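Long-range contacts in histidine triad (HIT) protein (Marinobacter aquaeolei, PDB 3OHE), which belongs to the histidine triad family, probably acts as a nucleotide hydrolase or transferase, and binds calcium in the crystal: residues R20-L25 and L37-S42; N30-V35 and I95-G100; V24-D29 and V115-E120. One frame throughout, in Å; residues are numbered along the deposited sequence.

How the interactions relate
All three contacts hang on one antiparallel sheet, whose strand 22-27 serves interactions 1 and 3 and whose strand 34-39 serves interactions 1 and 2. Interaction 1 closes the far end of the hairpin with a ladder of backbone bonds and an arginine that reaches back over it. Interaction 2 joins the same strand 34-39 to strand 92-97 and is the most buried of the three, built from aromatic and aliphatic packing with a single direct hydrogen bond. Interaction 3 lies nearer the surface, where side-chain oxygens and two waters tie the hairpin turn to the approach of helix 119-135. Asn30 N and Val115 O, 2.8 Å apart, bring interactions 2 and 3 together.

Interaction 1. Residues R20-L25 and L37-S42; sequences RLCDVL and LVPRVS
Arg40 lays its guanidinium over the backbone of Leu21 and Cys22, with Leu21 O on one face of the group. The chain bends at chi3 (-67°), and NH1 meets Asp23 OD1 at 3.0 Å in a salt bridge. The carboxylate oxygen lies in the guanidinium plane but is approached on its anti side and 31° out of the carboxylate plane, with the two planes 49° apart. NH2 is hydrogen-bonded to Ser19 O.

Beneath this side chain runs the antiparallel hairpin of strands 22-27 and 34-39. Asp23 and Val38 form the hydrogen-bonded pair, with both N-to-O distances, Asp23 N to Val38 O and Val38 N to Asp23 O, at 2.9 Å. Beyond the strand end, Arg40 N donates to Leu21 O at 2.9 Å, and Arg40 itself is the centre of an inverse gamma turn.

On the face carrying Cys22, Val24, Leu37 and Pro39, Cys22 SG lies 4.0 Å from both Leu37 CB and Pro39 CG, while Val24 CG2 lies beside Leu37 CD2. On the other face Leu25 CD1 packs on Val38 CG2 at 3.7 Å. Charge pairing at the partly exposed hairpin end thus gives way to apolar packing further in, and Asp23 probably offsets the charge that Arg40 brings over the backbone.

Interaction 2. Residues N30-V35 and I95-G100; sequences NTWPWV and IVRYQG
Trp34 has CG anti to its backbone N (chi1 -179°) and Ile95 has CG1 anti to its carbonyl carbon (chi1 -50°); the two side chains lie side by side and point the same way. Both belong to the antiparallel sheet of the HIT fold, where they form a non-hydrogen-bonded pair between strands 34-39 and 92-97. Ile95 CG1 sits over the five-membered ring of Trp34, 3.6 Å from its centroid and close to the ring normal, a CH-pi contact. Ile95 CD1 continues across the same indole, over the centre of the ring system. The N-H of Trp34 NE1 is used outside the two segments, in a hydrogen bond to His93 ND1 of strand 92-97, so the indole is held by its nitrogen as well as by its face.

Next to this pair, Val96 N is hydrogen-bonded to Pro33 O at 3.0 Å, and the same oxygen receives a CA-H...O contact from Ile95. The Pro33 ring crosses Val96 at about a right angle, with CG 4.0 Å from Val96 CB. Tyr98 and Pro33 reach toward each other tip to tip, Pro33 CD standing at the edge of the phenol ring; Tyr98 OH is hydrogen-bonded to Phe73 O.

On the Ile95 side of the strands, Trp32 CB touches Ile95 CG2 at 3.8 Å. The Trp32 indole runs beside Arg97, whose chain is bent at chi2 and chi3 and whose guanidinium plane stands 76° from the ring. The charged end is taken up by Asp101 in a salt bridge from NE, and Arg97 also packs on Asn85 of the second subunit. Trp32 NE1 lies 3.9 Å from Arg97 NE.

Interaction 3. Residues V24-D29 and V115-E120; sequences VLLMND and VPYTEE
The turn that leaves strand 22-27 meets the loop leading into helix 119-135, and Tyr117 fills the junction. Leu26 CD2 lies over the centre of its ring, 3.7 Å from the centroid, in a CH-pi contact, while Leu26 CD1 touches the phenol oxygen.

Asn28 slides past Tyr117 in the opposite direction, its amide nearly coplanar with the ring. Its CG is anti to the backbone N (chi1 -165°), and OD1 accepts from Tyr117 N at 2.9 Å, the donor tilted from the carbonyl plane. The same OD1 lies at the ring edge, 3.4 Å from Tyr117 CD1.

Asn28 is also the centre of an inverse gamma turn, in which Asp29 N is bonded to Met27 O; this starts the connection from strand 22-27 to strand 34-39, the hairpin of the HIT domain. On the helix side, Thr118 is the N-cap of helix 119-135.

Asp29 OD1 is met by Val115 N at 3.0 Å from above the carboxylate plane, and Thr31 OG1 is a second partner. One water is hydrogen-bonded to Met27 O and, at 2.7 Å, to Tyr117 OH. Another accepts from Asn28 ND2 and is hydrogen-bonded to Tyr117 O at 2.8 Å.

Interaction 1. Residues R20-L25 and L37-S42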
loop_
_atom_site.group_PDB
_atom_site.type_symbol
_atom_site.label_atom_id
_atom_site.label_comp_id
_atom_site.label_asym_id
_atom_site.label_seq_id
_atom_site.Cartn_x
_atom_site.Cartn_y
_atom_site.Cartn_z
ATOM N N ARG A 20 -5.530 -15.323 -11.436
ATOM C CA ARG A 20 -4.937 -15.398 -12.760
ATOM C C ARG A 20 -3.457 -15.041 -12.709
ATOM O O ARG A 20 -2.623 -15.751 -13.292
ATOM C CB ARG A 20 -5.687 -14.506 -13.741
ATOM C CG ARG A 20 -5.374 -14.822 -15.208
ATOM C CD ARG A 20 -6.224 -14.049 -16.189
ATOM N NE ARG A 20 -7.636 -14.398 -15.986
ATOM C CZ ARG A 20 -8.635 -13.859 -16.667
ATOM N NH1 ARG A 20 -8.393 -12.929 -17.578
ATOM N NH2 ARG A 20 -9.888 -14.214 -16.389
ATOM N N LEU A 21 -3.103 -13.991 -11.962
ATOM C CA LEU A 21 -1.718 -13.537 -11.900
ATOM C C LEU A 21 -0.931 -13.972 -10.653
ATOM O O LEU A 21 0.302 -14.021 -10.723
ATOM C CB LEU A 21 -1.727 -11.993 -11.993
ATOM C CG LEU A 21 -0.374 -11.261 -11.927
ATOM C CD1 LEU A 21 0.486 -11.644 -13.127
ATOM C CD2 LEU A 21 -0.613 -9.754 -11.860
ATOM N N CYS A 22 -1.617 -14.234 -9.544
ATOM C CA CYS A 22 -0.969 -14.274 -8.236
ATOM C C CYS A 22 -1.201 -15.542 -7.448
ATOM O O CYS A 22 -2.278 -16.170 -7.499
ATOM C CB CYS A 22 -1.463 -13.132 -7.334
ATOM S SG CYS A 22 -1.201 -11.467 -7.994
ATOM N N ASP A 23 -0.213 -15.895 -6.627
ATOM C CA ASP A 23 -0.496 -16.778 -5.504
ATOM C C ASP A 23 -1.211 -15.984 -4.427
ATOM O O ASP A 23 -0.838 -14.849 -4.104
ATOM C CB ASP A 23 0.808 -17.386 -4.956
ATOM C CG ASP A 23 1.372 -18.502 -5.838
ATOM O OD1 ASP A 23 0.708 -18.971 -6.800
ATOM O OD2 ASP A 23 2.524 -18.961 -5.544
ATOM N N VAL A 24 -2.241 -16.604 -3.846
ATOM C CA VAL A 24 -3.067 -15.969 -2.833
ATOM C C VAL A 24 -2.764 -16.655 -1.525
ATOM O O VAL A 24 -3.051 -17.866 -1.377
ATOM C CB VAL A 24 -4.570 -16.029 -3.176
ATOM C CG1 VAL A 24 -5.378 -15.182 -2.161
ATOM C CG2 VAL A 24 -4.821 -15.558 -4.592
ATOM N N LEU A 25 -2.155 -15.922 -0.583
ATOM C CA LEU A 25 -1.601 -16.479 0.636
ATOM C C LEU A 25 -2.276 -15.876 1.849
ATOM O O LEU A 25 -2.512 -14.688 1.907
ATOM C CB LEU A 25 -0.094 -16.214 0.670
ATOM C CG LEU A 25 0.736 -16.658 -0.542
ATOM C CD1 LEU A 25 2.201 -16.307 -0.282
ATOM C CD2 LEU A 25 0.527 -18.177 -0.878
ATOM N N LEU A 37 -1.217 -11.054 -1.943
ATOM C CA LEU A 37 -1.132 -11.409 -3.363
ATOM C C LEU A 37 0.307 -11.347 -3.812
ATOM O O LEU A 37 0.966 -10.316 -3.622
ATOM C CB LEU A 37 -1.962 -10.455 -4.230
ATOM C CG LEU A 37 -3.465 -10.493 -4.054
ATOM C CD1 LEU A 37 -4.116 -9.454 -4.986
ATOM C CD2 LEU A 37 -3.998 -11.889 -4.330
ATOM N N VAL A 38 0.805 -12.445 -4.374
ATOM C CA VAL A 38 2.185 -12.516 -4.871
ATOM C C VAL A 38 2.125 -12.766 -6.385
ATOM O O VAL A 38 1.858 -13.887 -6.829
ATOM C CB VAL A 38 3.005 -13.610 -4.220
ATOM C CG1 VAL A 38 4.488 -13.446 -4.619
ATOM C CG2 VAL A 38 2.850 -13.596 -2.678
ATOM N N PRO A 39 2.395 -11.725 -7.211
ATOM C CA PRO A 39 2.379 -11.944 -8.652
ATOM C C PRO A 39 3.453 -12.969 -9.047
ATOM O O PRO A 39 4.594 -12.875 -8.594
ATOM C CB PRO A 39 2.718 -10.557 -9.230
ATOM C CG PRO A 39 2.397 -9.626 -8.173
ATOM C CD PRO A 39 2.599 -10.314 -6.864
ATOM N N ARG A 40 3.055 -13.931 -9.875
ATOM C CA ARG A 40 3.956 -15.028 -10.268
ATOM C C ARG A 40 4.836 -14.581 -11.443
ATOM O O ARG A 40 4.755 -15.107 -12.549
ATOM C CB ARG A 40 3.172 -16.273 -10.639
ATOM C CG ARG A 40 2.463 -16.934 -9.462
ATOM C CD ARG A 40 1.876 -18.284 -9.878
ATOM N NE ARG A 40 0.812 -18.046 -10.829
ATOM C CZ ARG A 40 -0.439 -17.759 -10.458
ATOM N NH1 ARG A 40 -0.814 -17.909 -9.195
ATOM N NH2 ARG A 40 -1.346 -17.399 -11.327
ATOM N N VAL A 41 5.670 -13.597 -11.178
ATOM C CA VAL A 41 6.565 -12.991 -12.172
ATOM C C VAL A 41 7.926 -12.912 -11.489
ATOM O O VAL A 41 8.046 -12.318 -10.424
ATOM C CB VAL A 41 6.088 -11.602 -12.606
ATOM C CG1 VAL A 41 7.062 -10.999 -13.634
ATOM C CG2 VAL A 41 4.661 -11.643 -13.174
ATOM N N SER A 42 8.962 -13.510 -12.059
ATOM C CA SER A 42 10.265 -13.535 -11.411
ATOM C C SER A 42 10.906 -12.150 -11.345
ATOM O O SER A 42 10.729 -11.330 -12.233
ATOM C CB SER A 42 11.190 -14.533 -12.106
ATOM O OG SER A 42 11.538 -14.076 -13.406
#

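Interaction 2. Residues N30-V35 and I95-G100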
loop_
_atom_site.group_PDB
_atom_site.type_symbol
_atom_site.label_atom_id
_atom_site.label_comp_id
_atom_site.label_asym_id
_atom_site.label_seq_id
_atom_site.Cartn_x
_atom_site.Cartn_y
_atom_site.Cartn_z
ATOM N N ASN A 30 -3.558 -15.030 13.045
ATOM C CA ASN A 30 -5.003 -14.978 13.087
ATOM C C ASN A 30 -5.524 -13.744 13.822
ATOM O O ASN A 30 -6.734 -13.577 13.986
ATOM C CB ASN A 30 -5.619 -16.269 13.620
ATOM C CG ASN A 30 -5.423 -16.448 15.103
ATOM O OD1 ASN A 30 -5.051 -15.520 15.801
ATOM N ND2 ASN A 30 -5.711 -17.656 15.603
ATOM N N THR A 31 -4.618 -12.856 14.226
ATOM C CA THR A 31 -4.979 -11.617 14.925
ATOM C C THR A 31 -5.809 -10.678 14.023
ATOM O O THR A 31 -6.671 -9.957 14.519
ATOM C CB THR A 31 -3.715 -10.915 15.469
ATOM O OG1 THR A 31 -2.995 -11.856 16.273
ATOM C CG2 THR A 31 -4.052 -9.662 16.336
ATOM N N TRP A 32 -5.539 -10.682 12.716
ATOM C CA TRP A 32 -6.275 -9.893 11.717
ATOM C C TRP A 32 -6.483 -10.752 10.482
ATOM O O TRP A 32 -5.601 -11.538 10.175
ATOM C CB TRP A 32 -5.521 -8.611 11.249
ATOM C CG TRP A 32 -5.112 -7.690 12.307
ATOM C CD1 TRP A 32 -5.831 -6.635 12.822
ATOM C CD2 TRP A 32 -3.912 -7.747 13.052
ATOM N NE1 TRP A 32 -5.128 -6.033 13.806
ATOM C CE2 TRP A 32 -3.952 -6.673 13.985
ATOM C CE3 TRP A 32 -2.756 -8.542 12.972
ATOM C CZ2 TRP A 32 -2.929 -6.428 14.865
ATOM C CZ3 TRP A 32 -1.765 -8.306 13.832
ATOM C CH2 TRP A 32 -1.845 -7.231 14.780
ATOM N N PRO A 33 -7.590 -10.557 9.726
ATOM C CA PRO A 33 -7.733 -11.186 8.406
ATOM C C PRO A 33 -6.746 -10.545 7.448
ATOM O O PRO A 33 -6.847 -9.334 7.172
ATOM C CB PRO A 33 -9.201 -10.902 8.034
ATOM C CG PRO A 33 -9.887 -10.509 9.346
ATOM C CD PRO A 33 -8.817 -9.800 10.097
ATOM N N TRP A 34 -5.791 -11.316 6.963
ATOM C CA TRP A 34 -4.608 -10.754 6.281
ATOM C C TRP A 34 -4.231 -11.692 5.144
ATOM O O TRP A 34 -3.817 -12.829 5.369
ATOM C CB TRP A 34 -3.509 -10.586 7.325
ATOM C CG TRP A 34 -2.205 -10.000 6.897
ATOM C CD1 TRP A 34 -1.735 -9.757 5.659
ATOM C CD2 TRP A 34 -1.186 -9.609 7.806
ATOM N NE1 TRP A 34 -0.462 -9.219 5.741
ATOM C CE2 TRP A 34 -0.095 -9.141 7.062
ATOM C CE3 TRP A 34 -1.068 -9.668 9.198
ATOM C CZ2 TRP A 34 1.079 -8.699 7.687
ATOM C CZ3 TRP A 34 0.080 -9.222 9.796
ATOM C CH2 TRP A 34 1.131 -8.743 9.050
ATOM N N VAL A 35 -4.429 -11.201 3.917
ATOM C CA VAL A 35 -4.191 -11.976 2.692
ATOM C C VAL A 35 -3.149 -11.236 1.843
ATOM O O VAL A 35 -3.212 -9.991 1.706
ATOM C CB VAL A 35 -5.502 -12.180 1.923
ATOM C CG1 VAL A 35 -5.263 -12.834 0.555
ATOM C CG2 VAL A 35 -6.491 -13.020 2.759
ATOM N N ILE A 95 -5.212 -6.183 4.568
ATOM C CA ILE A 95 -5.498 -6.439 5.992
ATOM C C ILE A 95 -6.819 -5.765 6.358
ATOM O O ILE A 95 -6.981 -4.559 6.155
ATOM C CB ILE A 95 -4.378 -5.925 6.892
ATOM C CG1 ILE A 95 -2.998 -6.416 6.395
ATOM C CG2 ILE A 95 -4.630 -6.370 8.347
ATOM C CD1 ILE A 95 -1.816 -5.772 7.069
ATOM N N VAL A 96 -7.780 -6.553 6.821
ATOM C CA VAL A 96 -9.037 -6.008 7.338
ATOM C C VAL A 96 -8.826 -5.479 8.742
ATOM O O VAL A 96 -8.297 -6.180 9.598
ATOM C CB VAL A 96 -10.162 -7.076 7.322
ATOM C CG1 VAL A 96 -11.449 -6.480 7.912
ATOM C CG2 VAL A 96 -10.397 -7.609 5.945
ATOM N N ARG A 97 -9.232 -4.228 8.952
ATOM C CA ARG A 97 -9.099 -3.587 10.258
ATOM C C ARG A 97 -10.464 -3.308 10.881
ATOM O O ARG A 97 -11.462 -3.108 10.161
ATOM C CB ARG A 97 -8.344 -2.245 10.128
ATOM C CG ARG A 97 -6.994 -2.356 9.480
ATOM C CD ARG A 97 -6.034 -3.267 10.221
ATOM N NE ARG A 97 -5.865 -2.861 11.617
ATOM C CZ ARG A 97 -4.999 -1.956 12.038
ATOM N NH1 ARG A 97 -4.199 -1.342 11.207
ATOM N NH2 ARG A 97 -4.947 -1.646 13.328
ATOM N N TYR A 98 -10.471 -3.272 12.212
ATOM C CA TYR A 98 -11.659 -2.988 12.986
ATOM C C TYR A 98 -11.290 -1.947 14.033
ATOM O O TYR A 98 -10.221 -2.019 14.611
ATOM C CB TYR A 98 -12.188 -4.231 13.702
ATOM C CG TYR A 98 -12.433 -5.421 12.806
ATOM C CD1 TYR A 98 -13.653 -5.616 12.203
ATOM C CD2 TYR A 98 -11.456 -6.365 12.604
ATOM C CE1 TYR A 98 -13.866 -6.724 11.385
ATOM C CE2 TYR A 98 -11.651 -7.446 11.824
ATOM C CZ TYR A 98 -12.872 -7.652 11.229
ATOM O OH TYR A 98 -13.046 -8.766 10.438
ATOM N N GLN A 99 -12.233 -1.069 14.364
ATOM C CA GLN A 99 -12.019 -0.135 15.480
ATOM C C GLN A 99 -11.739 -0.897 16.787
ATOM O O GLN A 99 -11.074 -0.365 17.686
ATOM C CB GLN A 99 -13.228 0.779 15.624
ATOM C CG GLN A 99 -13.564 1.637 14.415
ATOM C CD GLN A 99 -14.739 2.555 14.743
ATOM O OE1 GLN A 99 -14.663 3.381 15.659
ATOM N NE2 GLN A 99 -15.845 2.373 14.037
ATOM N N GLY A 100 -12.194 -2.141 16.894
ATOM C CA GLY A 100 -11.934 -2.932 18.101
ATOM C C GLY A 100 -10.674 -3.784 18.071
ATOM O O GLY A 100 -10.349 -4.455 19.060
#

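Interaction 3. Residues V24-D29 and V115-E120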
loop_
_atom_site.group_PDB
_atom_site.type_symbol
_atom_site.label_atom_id
_atom_site.label_comp_id
_atom_site.label_asym_id
_atom_site.label_seq_id
_atom_site.Cartn_x
_atom_site.Cartn_y
_atom_site.Cartn_z
ATOM N N VAL A 24 -2.241 -16.604 -3.846
ATOM C CA VAL A 24 -3.067 -15.969 -2.833
ATOM C C VAL A 24 -2.764 -16.655 -1.525
ATOM O O VAL A 24 -3.051 -17.866 -1.377
ATOM C CB VAL A 24 -4.570 -16.029 -3.176
ATOM C CG1 VAL A 24 -5.378 -15.182 -2.161
ATOM C CG2 VAL A 24 -4.821 -15.558 -4.592
ATOM N N LEU A 25 -2.155 -15.922 -0.583
ATOM C CA LEU A 25 -1.601 -16.479 0.636
ATOM C C LEU A 25 -2.276 -15.876 1.849
ATOM O O LEU A 25 -2.512 -14.688 1.907
ATOM C CB LEU A 25 -0.094 -16.214 0.670
ATOM C CG LEU A 25 0.736 -16.658 -0.542
ATOM C CD1 LEU A 25 2.201 -16.307 -0.282
ATOM C CD2 LEU A 25 0.527 -18.177 -0.878
ATOM N N LEU A 26 -2.525 -16.715 2.845
ATOM C CA LEU A 26 -3.020 -16.282 4.141
ATOM C C LEU A 26 -1.827 -16.017 5.062
ATOM O O LEU A 26 -1.056 -16.933 5.337
ATOM C CB LEU A 26 -3.852 -17.386 4.772
ATOM C CG LEU A 26 -4.500 -17.112 6.138
ATOM C CD1 LEU A 26 -5.575 -16.015 6.001
ATOM C CD2 LEU A 26 -5.066 -18.440 6.696
HETATM N N MSE A 27 -1.661 -14.798 5.529
HETATM C CA MSE A 27 -0.620 -14.525 6.542
HETATM C C MSE A 27 -0.981 -15.317 7.782
HETATM O O MSE A 27 -2.109 -15.217 8.250
HETATM C CB MSE A 27 -0.507 -13.023 6.838
HETATM C CG MSE A 27 0.617 -12.700 7.792
HETATM SE SE MSE A 27 2.390 -13.044 7.057
HETATM C CE MSE A 27 2.743 -11.242 6.484
ATOM N N ASN A 28 -0.024 -16.103 8.295
ATOM C CA ASN A 28 -0.308 -17.022 9.392
ATOM C C ASN A 28 -0.297 -16.359 10.777
ATOM O O ASN A 28 0.461 -16.752 11.665
ATOM C CB ASN A 28 0.659 -18.221 9.355
ATOM C CG ASN A 28 0.182 -19.354 10.222
ATOM O OD1 ASN A 28 -1.013 -19.470 10.528
ATOM N ND2 ASN A 28 1.114 -20.184 10.649
ATOM N N ASP A 29 -1.117 -15.325 10.887
ATOM C CA ASP A 29 -1.369 -14.571 12.105
ATOM C C ASP A 29 -2.860 -14.337 12.138
ATOM O O ASP A 29 -3.381 -13.545 11.350
ATOM C CB ASP A 29 -0.576 -13.252 12.128
ATOM C CG ASP A 29 -0.747 -12.494 13.442
ATOM O OD1 ASP A 29 -1.494 -13.000 14.335
ATOM O OD2 ASP A 29 -0.181 -11.383 13.545
ATOM N N VAL A 115 -0.086 -15.053 16.005
ATOM C CA VAL A 115 -0.748 -16.225 16.546
ATOM C C VAL A 115 -1.096 -17.128 15.346
ATOM O O VAL A 115 -1.946 -16.762 14.527
ATOM C CB VAL A 115 -1.997 -15.835 17.344
ATOM C CG1 VAL A 115 -2.757 -17.072 17.835
ATOM C CG2 VAL A 115 -1.610 -14.899 18.494
ATOM N N PRO A 116 -0.467 -18.310 15.244
ATOM C CA PRO A 116 -0.736 -19.150 14.073
ATOM C C PRO A 116 -2.188 -19.657 14.062
ATOM O O PRO A 116 -2.804 -19.876 15.109
ATOM C CB PRO A 116 0.223 -20.326 14.243
ATOM C CG PRO A 116 0.562 -20.333 15.717
ATOM C CD PRO A 116 0.500 -18.913 16.179
ATOM N N TYR A 117 -2.722 -19.832 12.873
ATOM C CA TYR A 117 -4.014 -20.446 12.695
ATOM C C TYR A 117 -3.971 -21.888 13.156
ATOM O O TYR A 117 -3.048 -22.638 12.812
ATOM C CB TYR A 117 -4.427 -20.408 11.201
ATOM C CG TYR A 117 -4.936 -19.062 10.739
ATOM C CD1 TYR A 117 -4.086 -18.017 10.433
ATOM C CD2 TYR A 117 -6.307 -18.838 10.610
ATOM C CE1 TYR A 117 -4.592 -16.801 10.019
ATOM C CE2 TYR A 117 -6.825 -17.624 10.214
ATOM C CZ TYR A 117 -5.954 -16.585 9.938
ATOM O OH TYR A 117 -6.495 -15.389 9.531
ATOM N N THR A 118 -5.010 -22.304 13.860
ATOM C CA THR A 118 -5.208 -23.738 14.059
ATOM C C THR A 118 -5.657 -24.368 12.733
ATOM O O THR A 118 -6.023 -23.668 11.801
ATOM C CB THR A 118 -6.300 -24.008 15.107
ATOM O OG1 THR A 118 -7.559 -23.613 14.553
ATOM C CG2 THR A 118 -6.049 -23.273 16.421
ATOM N N GLU A 119 -5.634 -25.695 12.678
ATOM C CA GLU A 119 -6.053 -26.428 11.500
ATOM C C GLU A 119 -7.474 -26.056 11.099
ATOM O O GLU A 119 -7.766 -25.830 9.923
ATOM C CB GLU A 119 -6.003 -27.929 11.798
ATOM C CG GLU A 119 -6.302 -28.778 10.586
ATOM C CD GLU A 119 -6.343 -30.257 10.928
ATOM O OE1 GLU A 119 -5.595 -30.659 11.863
ATOM O OE2 GLU A 119 -7.102 -31.011 10.277
ATOM N N GLU A 120 -8.374 -26.032 12.073
ATOM C CA GLU A 120 -9.767 -25.737 11.778
ATOM C C GLU A 120 -9.992 -24.273 11.395
ATOM O O GLU A 120 -10.830 -23.979 10.546
ATOM C CB GLU A 120 -10.675 -26.171 12.939
ATOM C CG GLU A 120 -12.157 -25.840 12.754
ATOM C CD GLU A 120 -12.802 -26.530 11.559
ATOM O OE1 GLU A 120 -12.543 -27.729 11.346
ATOM O OE2 GLU A 120 -13.532 -25.857 10.797
HETATM O O HOH W 1 -4.636 -13.684 8.626
HETATM O O HOH W 2 -0.645 -22.571 11.365
#